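Local coordinates for protein endoglucanase (Clostridium thermocellum, PDB 2E4T) that hydrolyses internal glucosidic bonds of cellulose and xyloglucan, this chain being the family 44 glycoside hydrolase module of a larger multidomain enzyme, at residues V89-H94 with V166-N171; P230-F235 with E239-A244; Y254-D259 with L336-N341; I404-N409 with H447-N452; W477-D480 with N485-Q488. All coordinates share one frame; numbering follows the deposited sequence. Where two conformers were deposited one is given.

Contact 1. Residues V89-H94 with V166-N171; sequences VVTTFH and VNKYGN
Y169 reaches across from the last turn of helix 158-169 to H94 and T91 on helix 88-99, joining two helices of the outer layer of the TIM barrel. Y169 has 81 Å² buried here, H94 and T91 about 50 Å² each. The aromatic pair is T-shaped: the planes stand at 89° with the centroids 4.5 Å apart, the imidazole presenting its edge to the phenol face. H94 CD2 does the touching, 3.5 Å from Y169 CE1 and nearly over the ring centre. With CG anti to the backbone N (chi1 -172°), H94 extends toward the tyrosine, and its two nitrogens fix the ring rotation, ND1 bonding T105 OG1 and NE2 the carbonyl O of T176. Beyond the ring, the hydroxyl lies beside T91, where it meets main chain and side chain without a hydrogen bond; its hydrogen bond goes to D95 OD1, the residue after H94 on helix 88-99. The closest approach on the T91 side puts Y169 OH 3.1 Å from T91 O and 3.2 Å from T91 CB.

Contact 2. Residues P230-F235 with E239-A244; sequences PALYGF and ETLQSA
In the beta-alpha connection at the C-terminal end of barrel strand 226-232, L232, Y233 and F235 meet L241, Q242 and E239 across the short helix 235-240. The strand's last residue, L232, sends CD2 to L241 CD1 (3.8 Å), the two side chains set roughly perpendicular to each other; F257 of helix 257-272 touches both. Y233 hands its hydroxyl to the Q242 amide: OH donates to OE1 at 2.6 Å, arriving in the carbonyl plane on a lone pair, with ring and amide planes 89° apart. A chi1 of 83°, which sets Y233 CG between its backbone N and carbonyl carbon, brings the hydroxyl to Q242. Q242 was modelled in two conformers, and this bond belongs to the one described, so its permanence is doubtful. G234 takes the N-cap position, after which E239 N bonds F235 O at 2.9 Å, an i to i+4 helical link bent to 143° at the hydrogen. Alongside it, E239 OE1 lies at the edge of the F235 ring, 3.6 Å from CE2, while its salt bridge goes to K332. L241 has positive phi, and T240 OG1 accepts from S243 N at 2.8 Å, an ST motif. Such a strand, tight turn and short helix form a beta-alpha loop of a TIM barrel, on the end of the barrel where active sites of this fold lie.

Contact 3. Residues Y254-D259 with L336-N341; sequences YRWFID and LPILPN
I338 and N341 in the first turn of helix 338-349 pack against W256 and R255 at the start of helix 257-272, two successive helices of the outer layer of the TIM barrel that meet at their N-terminal ends. P337, which follows a cis peptide bond, occupies the N-cap position of its helix. Its carbonyl O is gripped twice by N341, at 3.2 Å from the backbone N and at 2.9 Å from ND2. I338 comes next; its CD1 lies near the plane of the W256 indole at the six-membered rim, 4.0 Å from CH2. The CG1 branch is anti to the backbone N (chi1 -168°), which carries CD1 to that edge, while F335 and Y238 supply further packing round the indole. The indole NE1 bonds S345 OG, its link to D259 OD1 being weak. N341 closes the segment and has the most surface buried of its residues. Its ND2 bond to P337 O is nearly straight, 171° at the hydrogen, and leaves OD1 turned toward R255. There NH2 donates at 2.9 Å with 159° at the hydrogen, in the amide carbonyl plane and near the guanidinium plane. Two bonds thus fix the amide's rotation, one on each polar atom. D334 holds the arginine's other terminal nitrogen, NH1, in a salt bridge, so the guanidinium is positioned from the 336-341 side of the interface twice over. A water accepts from R255 NH2 at 2.9 Å and donates to N341 O at 3.3 Å.

Contact 4. Residues I404-N409 with H447-N452; sequences INLYTN and HIILLN
L406 and Y407, side by side near the end of helix 398-408, pack against one side chain, I449 of strand 442-452, in a buried contact that no hydrogen bond crosses. It joins the last helix of the TIM barrel to the beta domain. I404, a turn earlier, gives only its backbone to the scheme: its O accepts from Y407 N at 2.9 Å and from T408 N at 3.0 Å, which holds the tyrosine in the final turn. L406 is directed toward the strand. Its CD2 branch meets I449 CD1 at 3.9 Å, the two side chains running antiparallel alongside each other. Y407 reaches the same isoleucine obliquely. The methyl CD1 stands over the centre of the phenol ring, 4.3 Å from the centroid and 12° off the normal, a CH-pi contact. CG1 comes closer at the far end of the ring, 3.6 Å from CZ, and CG2 lies 3.6 Å from OH. With chi1 and chi2 of I449 both near -60°, CD1 folds into the notch between leucine and ring while CG2 stays by the hydroxyl. That hydroxyl is satisfied by A375 O of helix 368-384, and F417 meets the ring edge-to-face; the phenol is thus fixed at its tip and at its ring. The helix lies against the mostly antiparallel nine-strand sheet, next to helix 368-384 of the barrel: I449 rises between strands 432-439 and 508-514, and H511 of the latter hydrogen-bonds L406 O.

Contact 5. Residues W477-D480 with N485-Q488; sequences WAFD and NITQ
Q488 lies flat along the W477 indole, both chains running in the same direction with amide and ring planes only 21° apart. Its extended chain runs over one face from the pyrrole side outward. Q488 CB is 3.6 Å from W477 NE1. Q488 CG stands 4.0 Å from the centroid of the five-membered ring of W477 in a CH-pi contact, and Q488 CD comes to 3.7 Å from W477 CZ2. CG of Q488 is anti to the backbone N (chi1 -168°), which lays the whole chain alongside the indole. I486 approaches W477 differently: its CG2 lies near the ring plane at the edge and packs on W477 CB at 3.7 Å. Its other branch, CG1, crosses F479 obliquely, 4.1 Å from CD2. These residues belong to the beta hairpin of strands 474-480 and 486-492, the latter an outermost strand of the mostly antiparallel nine-strand sheet. W477 and Q488 form an antiparallel non-hydrogen-bonded pair, their side chains on one face; A478 and T487, on the other, form the hydrogen-bonded pair, A478 N to T487 O and T487 N to A478 O each measuring 3.0 Å. The strands are antiparallel but strongly twisted, their axes at 135°, and the chain turns a corner at N485. F479 packs on Y399 and A402 of helix 398-408, and D480 forms a salt bridge with R489. On the W477 side, the ring of Y410 meets the indole.

How the contacts relate
Contacts 1, 2 and 3 lie in the TIM barrel, contact 4 joins its last helix to the nine-strand sheet, and contact 5 is a hairpin at that sheet's border. Contacts 2 and 3 are continuous, centres 11 Å apart: E239 O is 2.8 Å from F257 N, probably a hydrogen bond, and L232 CD1 packs on I258 CD1 at 3.9 Å. Contacts 4 and 5, centres 10 Å apart, meet where I486 CD1 lies 3.5 Å from L406 N and F479 CE2 4.1 Å from L406 CD2. Contact 5 nears the zinc site without reaching it, the N485 side chain about 9 Å from the ion. Contact 1 stands alone, its centre at least 30 Å from the others.

Contact 1. Residues V89-H94 with V166-N171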
# COMPACT_ATOMS: atom_id res chain seq x y z
N VAL A 89 11.62 -7.61 16.96
CA VAL A 89 11.01 -6.46 16.26
C VAL A 89 9.78 -6.94 15.47
O VAL A 89 8.73 -6.28 15.49
CB VAL A 89 12.06 -5.82 15.33
CG1 VAL A 89 11.42 -4.93 14.28
CG2 VAL A 89 13.05 -5.04 16.16
N VAL A 90 9.93 -8.04 14.74
CA VAL A 90 8.87 -8.53 13.84
C VAL A 90 7.76 -9.22 14.62
O VAL A 90 6.57 -9.06 14.28
CB VAL A 90 9.49 -9.41 12.74
CG1 VAL A 90 8.43 -10.15 11.97
CG2 VAL A 90 10.32 -8.51 11.82
N THR A 91 8.11 -9.97 15.68
CA THR A 91 7.05 -10.61 16.44
C THR A 91 6.27 -9.58 17.27
O THR A 91 5.03 -9.73 17.44
CB THR A 91 7.58 -11.76 17.30
OG1 THR A 91 8.50 -11.27 18.30
CG2 THR A 91 8.27 -12.82 16.45
N THR A 92 6.91 -8.51 17.75
CA THR A 92 6.13 -7.45 18.38
C THR A 92 5.20 -6.80 17.35
O THR A 92 4.02 -6.54 17.62
CB THR A 92 7.05 -6.37 19.04
OG1 THR A 92 7.83 -7.02 20.05
CG2 THR A 92 6.26 -5.26 19.65
N PHE A 93 5.73 -6.57 16.14
CA PHE A 93 4.94 -5.93 15.11
C PHE A 93 3.71 -6.78 14.76
O PHE A 93 2.56 -6.26 14.68
CB PHE A 93 5.84 -5.77 13.85
CG PHE A 93 5.20 -4.99 12.75
CD1 PHE A 93 5.43 -3.63 12.63
CD2 PHE A 93 4.40 -5.63 11.77
CE1 PHE A 93 4.81 -2.89 11.58
CE2 PHE A 93 3.81 -4.92 10.74
CZ PHE A 93 4.01 -3.55 10.67
N HIS A 94 3.91 -8.09 14.56
CA HIS A 94 2.80 -8.97 14.24
C HIS A 94 1.87 -9.18 15.43
O HIS A 94 0.64 -9.22 15.27
CB HIS A 94 3.31 -10.27 13.65
CG HIS A 94 2.21 -11.16 13.12
ND1 HIS A 94 1.23 -10.71 12.23
CD2 HIS A 94 1.99 -12.48 13.36
CE1 HIS A 94 0.46 -11.76 11.95
NE2 HIS A 94 0.90 -12.83 12.61
N VAL A 166 7.07 -18.99 11.07
CA VAL A 166 6.08 -20.04 10.84
C VAL A 166 5.97 -20.96 12.06
O VAL A 166 4.86 -21.38 12.44
CB VAL A 166 6.45 -20.86 9.59
CG1 VAL A 166 5.59 -22.10 9.42
CG2 VAL A 166 6.32 -19.96 8.37
N ASN A 167 7.09 -21.26 12.72
CA ASN A 167 7.06 -22.03 13.95
C ASN A 167 6.20 -21.34 15.01
O ASN A 167 5.44 -21.99 15.74
CB ASN A 167 8.49 -22.25 14.44
CG ASN A 167 8.51 -23.03 15.74
OD1 ASN A 167 8.65 -22.40 16.81
ND2 ASN A 167 8.26 -24.30 15.68
N LYS A 168 6.34 -20.02 15.12
CA LYS A 168 5.62 -19.28 16.15
C LYS A 168 4.14 -19.12 15.84
O LYS A 168 3.30 -19.23 16.73
CB LYS A 168 6.28 -17.93 16.38
CG LYS A 168 5.63 -17.14 17.48
CD LYS A 168 6.43 -15.89 17.84
CE LYS A 168 5.71 -14.98 18.88
NZ LYS A 168 4.29 -14.88 18.58
N TYR A 169 3.82 -18.77 14.58
CA TYR A 169 2.49 -18.28 14.23
C TYR A 169 1.68 -19.24 13.39
O TYR A 169 0.49 -18.94 13.14
CB TYR A 169 2.61 -16.94 13.49
CG TYR A 169 3.13 -15.83 14.35
CD1 TYR A 169 2.42 -15.39 15.44
CD2 TYR A 169 4.36 -15.24 14.07
CE1 TYR A 169 2.89 -14.34 16.24
CE2 TYR A 169 4.82 -14.19 14.81
CZ TYR A 169 4.10 -13.76 15.92
OH TYR A 169 4.60 -12.68 16.64
N GLY A 170 2.27 -20.31 12.89
CA GLY A 170 1.65 -21.09 11.85
C GLY A 170 2.00 -20.53 10.46
O GLY A 170 2.43 -19.37 10.35
N ASN A 171 1.76 -21.30 9.42
CA ASN A 171 2.01 -20.84 8.08
C ASN A 171 0.93 -19.84 7.62
O ASN A 171 -0.09 -19.60 8.31
CB ASN A 171 2.22 -22.00 7.13
CG ASN A 171 0.94 -22.80 6.84
OD1 ASN A 171 -0.09 -22.23 6.59
ND2 ASN A 171 0.98 -24.12 6.99

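Contact 2. Residues P230-F235 with E239-A244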
# COMPACT_ATOMS: atom_id res chain seq x y z
N PRO A 230 8.50 -5.49 -6.87
CA PRO A 230 9.81 -5.18 -6.31
C PRO A 230 9.86 -4.06 -5.28
O PRO A 230 10.96 -3.66 -4.88
CB PRO A 230 10.70 -4.85 -7.57
CG PRO A 230 9.73 -4.77 -8.74
CD PRO A 230 8.30 -4.77 -8.14
N ALA A 231 8.68 -3.54 -4.86
CA ALA A 231 8.64 -2.42 -3.88
C ALA A 231 9.36 -1.20 -4.47
O ALA A 231 10.14 -0.51 -3.80
CB ALA A 231 9.18 -2.82 -2.52
N LEU A 232 9.06 -0.91 -5.75
CA LEU A 232 9.73 0.19 -6.46
C LEU A 232 9.33 1.54 -5.92
O LEU A 232 8.13 1.79 -5.59
CB LEU A 232 9.39 0.10 -7.96
CG LEU A 232 9.83 -1.17 -8.66
CD1 LEU A 232 9.37 -1.13 -10.11
CD2 LEU A 232 11.35 -1.37 -8.59
N TYR A 233 10.28 2.48 -5.88
CA TYR A 233 10.04 3.70 -5.14
C TYR A 233 9.07 4.66 -5.86
O TYR A 233 8.42 5.51 -5.21
CB TYR A 233 11.35 4.46 -4.84
CG TYR A 233 11.86 5.34 -5.96
CD1 TYR A 233 11.47 6.68 -6.03
CD2 TYR A 233 12.71 4.85 -6.91
CE1 TYR A 233 11.93 7.52 -7.05
CE2 TYR A 233 13.17 5.67 -7.95
CZ TYR A 233 12.78 6.99 -7.99
OH TYR A 233 13.21 7.87 -8.98
N GLY A 234 9.03 4.60 -7.18
CA GLY A 234 8.29 5.60 -7.94
C GLY A 234 8.53 5.39 -9.42
O GLY A 234 9.23 4.45 -9.84
N PHE A 235 7.92 6.28 -10.22
CA PHE A 235 7.77 6.03 -11.63
C PHE A 235 9.10 5.76 -12.35
O PHE A 235 9.13 4.88 -13.23
CB PHE A 235 7.02 7.21 -12.29
CG PHE A 235 6.64 6.88 -13.69
CD1 PHE A 235 5.42 6.26 -13.97
CD2 PHE A 235 7.55 7.08 -14.76
CE1 PHE A 235 5.08 5.88 -15.25
CE2 PHE A 235 7.22 6.64 -16.04
CZ PHE A 235 5.99 6.05 -16.25
N GLU A 239 9.85 2.59 -14.77
CA GLU A 239 10.16 2.67 -16.19
C GLU A 239 11.48 2.00 -16.55
O GLU A 239 11.55 1.22 -17.51
CB GLU A 239 10.13 4.13 -16.68
CG GLU A 239 10.07 4.17 -18.20
CD GLU A 239 10.14 5.52 -18.83
OE1 GLU A 239 10.11 6.54 -18.15
OE2 GLU A 239 10.21 5.56 -20.10
N THR A 240 12.54 2.29 -15.80
CA THR A 240 13.90 1.91 -16.19
C THR A 240 14.73 1.39 -15.00
O THR A 240 15.96 1.26 -15.12
CB THR A 240 14.67 3.11 -16.79
OG1 THR A 240 14.86 4.07 -15.74
CG2 THR A 240 13.96 3.71 -17.99
N LEU A 241 14.09 1.10 -13.86
CA LEU A 241 14.83 0.70 -12.66
C LEU A 241 15.89 1.76 -12.36
O LEU A 241 17.03 1.49 -11.99
CB LEU A 241 15.35 -0.72 -12.76
CG LEU A 241 15.80 -1.37 -11.44
CD1 LEU A 241 14.61 -1.58 -10.50
CD2 LEU A 241 16.48 -2.71 -11.73
N GLN A 242 15.48 3.04 -12.47
CA GLN A 242 16.36 4.19 -12.20
C GLN A 242 17.62 4.13 -13.09
O GLN A 242 18.75 4.18 -12.64
CB GLN A 242 16.73 4.35 -10.74
CG GLN A 242 17.30 5.69 -10.37
CD GLN A 242 16.32 6.65 -9.85
OE1 GLN A 242 15.16 6.67 -10.26
NE2 GLN A 242 16.75 7.46 -8.92
N SER A 243 17.37 4.06 -14.40
CA SER A 243 18.46 4.06 -15.35
C SER A 243 19.44 2.92 -15.04
O SER A 243 20.66 3.12 -15.05
CB SER A 243 19.19 5.40 -15.40
OG SER A 243 18.28 6.50 -15.67
N ALA A 244 18.90 1.71 -14.79
CA ALA A 244 19.78 0.63 -14.33
C ALA A 244 20.87 0.40 -15.36
O ALA A 244 20.66 0.48 -16.58
CB ALA A 244 18.97 -0.64 -14.13

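Contact 3. Residues Y254-D259 with L336-N341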
# COMPACT_ATOMS: atom_id res chain seq x y z
N TYR A 254 11.07 -4.35 -24.32
CA TYR A 254 10.14 -4.11 -23.22
C TYR A 254 9.80 -2.62 -23.15
O TYR A 254 10.69 -1.76 -23.16
CB TYR A 254 10.75 -4.55 -21.90
CG TYR A 254 10.93 -6.04 -21.78
CD1 TYR A 254 9.85 -6.87 -21.48
CD2 TYR A 254 12.16 -6.63 -21.97
CE1 TYR A 254 10.01 -8.23 -21.31
CE2 TYR A 254 12.34 -7.99 -21.85
CZ TYR A 254 11.29 -8.79 -21.50
OH TYR A 254 11.50 -10.12 -21.36
N ARG A 255 8.51 -2.34 -22.98
CA ARG A 255 8.04 -0.99 -22.93
C ARG A 255 8.54 -0.26 -21.65
O ARG A 255 8.69 0.98 -21.65
CB ARG A 255 6.48 -0.98 -22.99
CG ARG A 255 5.86 0.36 -23.35
CD ARG A 255 4.39 0.20 -23.61
NE ARG A 255 3.57 0.02 -22.39
CZ ARG A 255 2.80 0.92 -21.80
NH1 ARG A 255 2.76 2.19 -22.22
NH2 ARG A 255 2.03 0.53 -20.79
N TRP A 256 8.65 -1.01 -20.56
CA TRP A 256 9.12 -0.49 -19.27
C TRP A 256 9.59 -1.66 -18.43
O TRP A 256 9.27 -2.85 -18.72
CB TRP A 256 8.11 0.38 -18.53
CG TRP A 256 6.76 -0.17 -18.20
CD1 TRP A 256 6.10 -1.28 -18.72
CD2 TRP A 256 5.82 0.46 -17.31
NE1 TRP A 256 4.82 -1.35 -18.21
CE2 TRP A 256 4.63 -0.31 -17.34
CE3 TRP A 256 5.89 1.60 -16.51
CZ2 TRP A 256 3.51 0.05 -16.61
CZ3 TRP A 256 4.78 1.96 -15.79
CH2 TRP A 256 3.60 1.19 -15.84
N PHE A 257 10.32 -1.34 -17.37
CA PHE A 257 10.85 -2.33 -16.44
C PHE A 257 9.73 -3.17 -15.82
O PHE A 257 9.94 -4.39 -15.60
CB PHE A 257 11.74 -1.69 -15.37
CG PHE A 257 12.22 -2.70 -14.39
CD1 PHE A 257 13.26 -3.55 -14.69
CD2 PHE A 257 11.60 -2.80 -13.14
CE1 PHE A 257 13.65 -4.56 -13.80
CE2 PHE A 257 11.97 -3.80 -12.24
CZ PHE A 257 13.01 -4.68 -12.57
N ILE A 258 8.55 -2.60 -15.56
CA ILE A 258 7.46 -3.43 -15.03
C ILE A 258 7.24 -4.66 -15.87
O ILE A 258 7.06 -5.78 -15.35
CB ILE A 258 6.16 -2.57 -15.03
CG1 ILE A 258 6.26 -1.37 -14.06
CG2 ILE A 258 4.94 -3.43 -14.76
CD1 ILE A 258 6.38 -1.74 -12.60
N ASP A 259 7.24 -4.51 -17.22
CA ASP A 259 7.00 -5.68 -18.09
C ASP A 259 8.11 -6.69 -18.01
O ASP A 259 7.87 -7.91 -18.03
CB ASP A 259 6.87 -5.21 -19.55
CG ASP A 259 5.57 -4.44 -19.81
OD1 ASP A 259 4.63 -4.54 -19.00
OD2 ASP A 259 5.52 -3.79 -20.89
N LEU A 336 -0.17 6.48 -18.43
CA LEU A 336 -1.28 6.94 -17.59
C LEU A 336 -2.59 6.56 -18.28
O LEU A 336 -2.68 6.55 -19.52
CB LEU A 336 -1.22 8.44 -17.40
CG LEU A 336 0.03 8.94 -16.70
CD1 LEU A 336 -0.03 10.48 -16.56
CD2 LEU A 336 0.22 8.25 -15.32
N PRO A 337 -3.65 6.26 -17.50
CA PRO A 337 -3.69 6.28 -16.04
C PRO A 337 -2.90 5.10 -15.47
O PRO A 337 -2.77 4.03 -16.11
CB PRO A 337 -5.18 6.16 -15.72
CG PRO A 337 -5.77 5.43 -16.94
CD PRO A 337 -4.96 5.93 -18.11
N ILE A 338 -2.33 5.26 -14.27
CA ILE A 338 -1.30 4.31 -13.85
C ILE A 338 -1.85 2.95 -13.46
O ILE A 338 -1.22 1.94 -13.81
CB ILE A 338 -0.38 4.93 -12.75
CG1 ILE A 338 0.86 4.07 -12.51
CG2 ILE A 338 -1.11 5.22 -11.46
CD1 ILE A 338 1.81 3.99 -13.70
N LEU A 339 -2.99 2.84 -12.76
CA LEU A 339 -3.43 1.51 -12.37
C LEU A 339 -3.80 0.66 -13.60
O LEU A 339 -3.37 -0.50 -13.66
CB LEU A 339 -4.56 1.51 -11.33
CG LEU A 339 -4.21 2.21 -10.01
CD1 LEU A 339 -5.45 2.17 -9.09
CD2 LEU A 339 -2.99 1.59 -9.31
N PRO A 340 -4.56 1.18 -14.56
CA PRO A 340 -4.84 0.33 -15.75
C PRO A 340 -3.57 -0.05 -16.49
O PRO A 340 -3.50 -1.15 -17.06
CB PRO A 340 -5.81 1.24 -16.59
CG PRO A 340 -6.53 2.04 -15.52
CD PRO A 340 -5.40 2.41 -14.56
N ASN A 341 -2.56 0.84 -16.54
CA ASN A 341 -1.30 0.47 -17.19
C ASN A 341 -0.61 -0.69 -16.45
O ASN A 341 -0.10 -1.63 -17.09
CB ASN A 341 -0.39 1.67 -17.40
CG ASN A 341 -0.74 2.37 -18.69
OD1 ASN A 341 -0.15 2.06 -19.73
ND2 ASN A 341 -1.70 3.27 -18.68
O HOH W 1 1.03 -2.11 -20.13

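Contact 4. Residues I404-N409 with H447-N452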
# COMPACT_ATOMS: atom_id res chain seq x y z
N ILE A 404 -9.75 6.55 6.02
CA ILE A 404 -9.68 5.10 6.21
C ILE A 404 -10.91 4.60 7.00
O ILE A 404 -11.59 3.65 6.58
CB ILE A 404 -8.36 4.70 6.91
CG1 ILE A 404 -7.17 5.05 6.02
CG2 ILE A 404 -8.38 3.24 7.29
CD1 ILE A 404 -5.82 5.01 6.74
N ASN A 405 -11.17 5.21 8.18
CA ASN A 405 -12.29 4.74 9.00
C ASN A 405 -13.63 4.86 8.29
O ASN A 405 -14.57 4.11 8.62
CB ASN A 405 -12.34 5.50 10.34
CG ASN A 405 -11.34 4.96 11.33
OD1 ASN A 405 -10.90 3.82 11.29
ND2 ASN A 405 -11.00 5.85 12.32
N LEU A 406 -13.77 5.79 7.35
CA LEU A 406 -15.04 5.89 6.61
C LEU A 406 -15.35 4.54 5.93
O LEU A 406 -16.54 4.19 5.75
CB LEU A 406 -14.97 7.02 5.61
CG LEU A 406 -16.33 7.47 5.06
CD1 LEU A 406 -17.21 8.11 6.10
CD2 LEU A 406 -16.10 8.41 3.86
N TYR A 407 -14.30 3.81 5.52
CA TYR A 407 -14.46 2.48 4.96
C TYR A 407 -14.43 1.38 6.00
O TYR A 407 -15.18 0.39 5.87
CB TYR A 407 -13.37 2.18 3.92
CG TYR A 407 -13.54 2.97 2.65
CD1 TYR A 407 -14.12 2.37 1.51
CD2 TYR A 407 -13.13 4.30 2.56
CE1 TYR A 407 -14.28 3.06 0.33
CE2 TYR A 407 -13.31 5.04 1.40
CZ TYR A 407 -13.86 4.40 0.24
OH TYR A 407 -14.07 5.09 -0.92
N THR A 408 -13.57 1.45 7.00
CA THR A 408 -13.30 0.30 7.85
C THR A 408 -14.07 0.30 9.15
O THR A 408 -14.14 -0.77 9.80
CB THR A 408 -11.79 0.20 8.17
OG1 THR A 408 -11.50 1.40 8.92
CG2 THR A 408 -10.94 0.08 6.94
N ASN A 409 -14.57 1.45 9.60
CA ASN A 409 -15.14 1.52 10.95
C ASN A 409 -15.89 2.86 11.03
O ASN A 409 -15.51 3.79 11.78
CB ASN A 409 -14.07 1.40 12.02
CG ASN A 409 -14.67 1.15 13.39
OD1 ASN A 409 -15.89 1.30 13.60
ND2 ASN A 409 -13.84 0.72 14.31
N HIS A 447 -24.16 0.12 0.37
CA HIS A 447 -23.24 1.12 0.90
C HIS A 447 -22.77 2.05 -0.19
O HIS A 447 -22.40 1.58 -1.28
CB HIS A 447 -22.01 0.39 1.48
CG HIS A 447 -22.31 -0.39 2.70
ND1 HIS A 447 -22.03 0.09 3.95
CD2 HIS A 447 -22.89 -1.60 2.86
CE1 HIS A 447 -22.43 -0.82 4.84
NE2 HIS A 447 -22.95 -1.86 4.20
N ILE A 448 -22.76 3.37 0.09
CA ILE A 448 -22.33 4.34 -0.88
C ILE A 448 -21.36 5.31 -0.21
O ILE A 448 -21.72 5.94 0.80
CB ILE A 448 -23.51 5.16 -1.48
CG1 ILE A 448 -24.56 4.22 -2.08
CG2 ILE A 448 -22.99 6.15 -2.49
CD1 ILE A 448 -25.89 4.93 -2.36
N ILE A 449 -20.15 5.45 -0.75
CA ILE A 449 -19.25 6.54 -0.35
C ILE A 449 -19.45 7.64 -1.36
O ILE A 449 -19.35 7.44 -2.58
CB ILE A 449 -17.74 6.07 -0.43
CG1 ILE A 449 -17.44 4.94 0.54
CG2 ILE A 449 -16.85 7.25 -0.20
CD1 ILE A 449 -17.63 5.33 1.93
N LEU A 450 -19.79 8.84 -0.85
CA LEU A 450 -20.15 9.98 -1.68
C LEU A 450 -19.25 11.15 -1.28
O LEU A 450 -19.28 11.56 -0.11
CB LEU A 450 -21.63 10.34 -1.46
CG LEU A 450 -22.10 11.58 -2.21
CD1 LEU A 450 -22.06 11.40 -3.72
CD2 LEU A 450 -23.55 11.87 -1.75
N LEU A 451 -18.43 11.60 -2.22
CA LEU A 451 -17.42 12.65 -1.93
C LEU A 451 -17.79 13.89 -2.73
O LEU A 451 -17.87 13.86 -3.96
CB LEU A 451 -16.02 12.16 -2.34
CG LEU A 451 -15.63 10.81 -1.73
CD1 LEU A 451 -14.22 10.39 -2.17
CD2 LEU A 451 -15.70 10.84 -0.22
N ASN A 452 -17.98 15.00 -2.00
CA ASN A 452 -18.21 16.30 -2.64
C ASN A 452 -16.91 17.08 -2.64
O ASN A 452 -16.46 17.55 -1.57
CB ASN A 452 -19.31 17.07 -1.96
CG ASN A 452 -19.66 18.32 -2.75
OD1 ASN A 452 -19.36 18.39 -3.94
ND2 ASN A 452 -20.34 19.28 -2.10

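Contact 5. Residues W477-D480 with N485-Q488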
# COMPACT_ATOMS: atom_id res chain seq x y z
N TRP A 477 -23.14 8.66 7.67
CA TRP A 477 -22.02 9.06 8.51
C TRP A 477 -21.09 9.94 7.67
O TRP A 477 -20.93 9.68 6.47
CB TRP A 477 -21.26 7.82 9.04
CG TRP A 477 -22.05 7.06 10.05
CD1 TRP A 477 -21.83 7.12 11.42
CD2 TRP A 477 -23.10 6.12 9.86
NE1 TRP A 477 -22.67 6.28 12.06
CE2 TRP A 477 -23.47 5.67 11.15
CE3 TRP A 477 -23.75 5.61 8.75
CZ2 TRP A 477 -24.49 4.72 11.35
CZ3 TRP A 477 -24.75 4.66 8.92
CH2 TRP A 477 -25.10 4.25 10.21
N ALA A 478 -20.51 10.98 8.26
CA ALA A 478 -19.72 11.90 7.43
C ALA A 478 -18.64 12.59 8.25
O ALA A 478 -18.73 12.71 9.47
CB ALA A 478 -20.62 12.96 6.77
N PHE A 479 -17.63 13.07 7.51
CA PHE A 479 -16.68 14.04 8.06
C PHE A 479 -16.57 15.23 7.09
O PHE A 479 -16.99 15.18 5.93
CB PHE A 479 -15.30 13.43 8.38
CG PHE A 479 -14.52 12.91 7.19
CD1 PHE A 479 -13.75 13.77 6.40
CD2 PHE A 479 -14.52 11.55 6.87
CE1 PHE A 479 -12.99 13.29 5.36
CE2 PHE A 479 -13.74 11.06 5.83
CZ PHE A 479 -12.95 11.93 5.08
N ASP A 480 -16.04 16.34 7.64
CA ASP A 480 -16.08 17.61 6.91
C ASP A 480 -15.05 18.55 7.58
O ASP A 480 -14.30 18.12 8.46
CB ASP A 480 -17.50 18.18 6.85
CG ASP A 480 -18.10 18.32 8.23
OD1 ASP A 480 -17.36 18.64 9.21
OD2 ASP A 480 -19.35 18.13 8.33
N ASN A 485 -13.66 13.82 13.10
CA ASN A 485 -14.44 12.74 13.68
C ASN A 485 -15.59 12.42 12.75
O ASN A 485 -16.30 13.33 12.28
CB ASN A 485 -15.02 13.19 15.03
CG ASN A 485 -13.98 13.51 16.06
OD1 ASN A 485 -14.22 14.47 16.87
ND2 ASN A 485 -12.91 12.81 16.10
N ILE A 486 -15.83 11.13 12.50
CA ILE A 486 -16.95 10.73 11.66
C ILE A 486 -18.20 10.70 12.53
O ILE A 486 -18.23 10.02 13.57
CB ILE A 486 -16.71 9.35 11.05
CG1 ILE A 486 -15.45 9.37 10.18
CG2 ILE A 486 -17.93 8.92 10.25
CD1 ILE A 486 -14.99 7.99 9.76
N THR A 487 -19.23 11.50 12.15
CA THR A 487 -20.42 11.61 12.97
C THR A 487 -21.63 11.19 12.13
O THR A 487 -21.72 11.42 10.93
CB THR A 487 -20.58 13.03 13.52
OG1 THR A 487 -20.65 13.90 12.40
CG2 THR A 487 -19.45 13.38 14.45
N GLN A 488 -22.61 10.62 12.83
CA GLN A 488 -23.85 10.20 12.19
C GLN A 488 -24.69 11.45 11.92
O GLN A 488 -24.79 12.35 12.77
CB GLN A 488 -24.62 9.19 13.07
CG GLN A 488 -25.74 8.54 12.30
CD GLN A 488 -26.38 7.42 13.02
OE1 GLN A 488 -26.04 7.05 14.16
NE2 GLN A 488 -27.39 6.85 12.36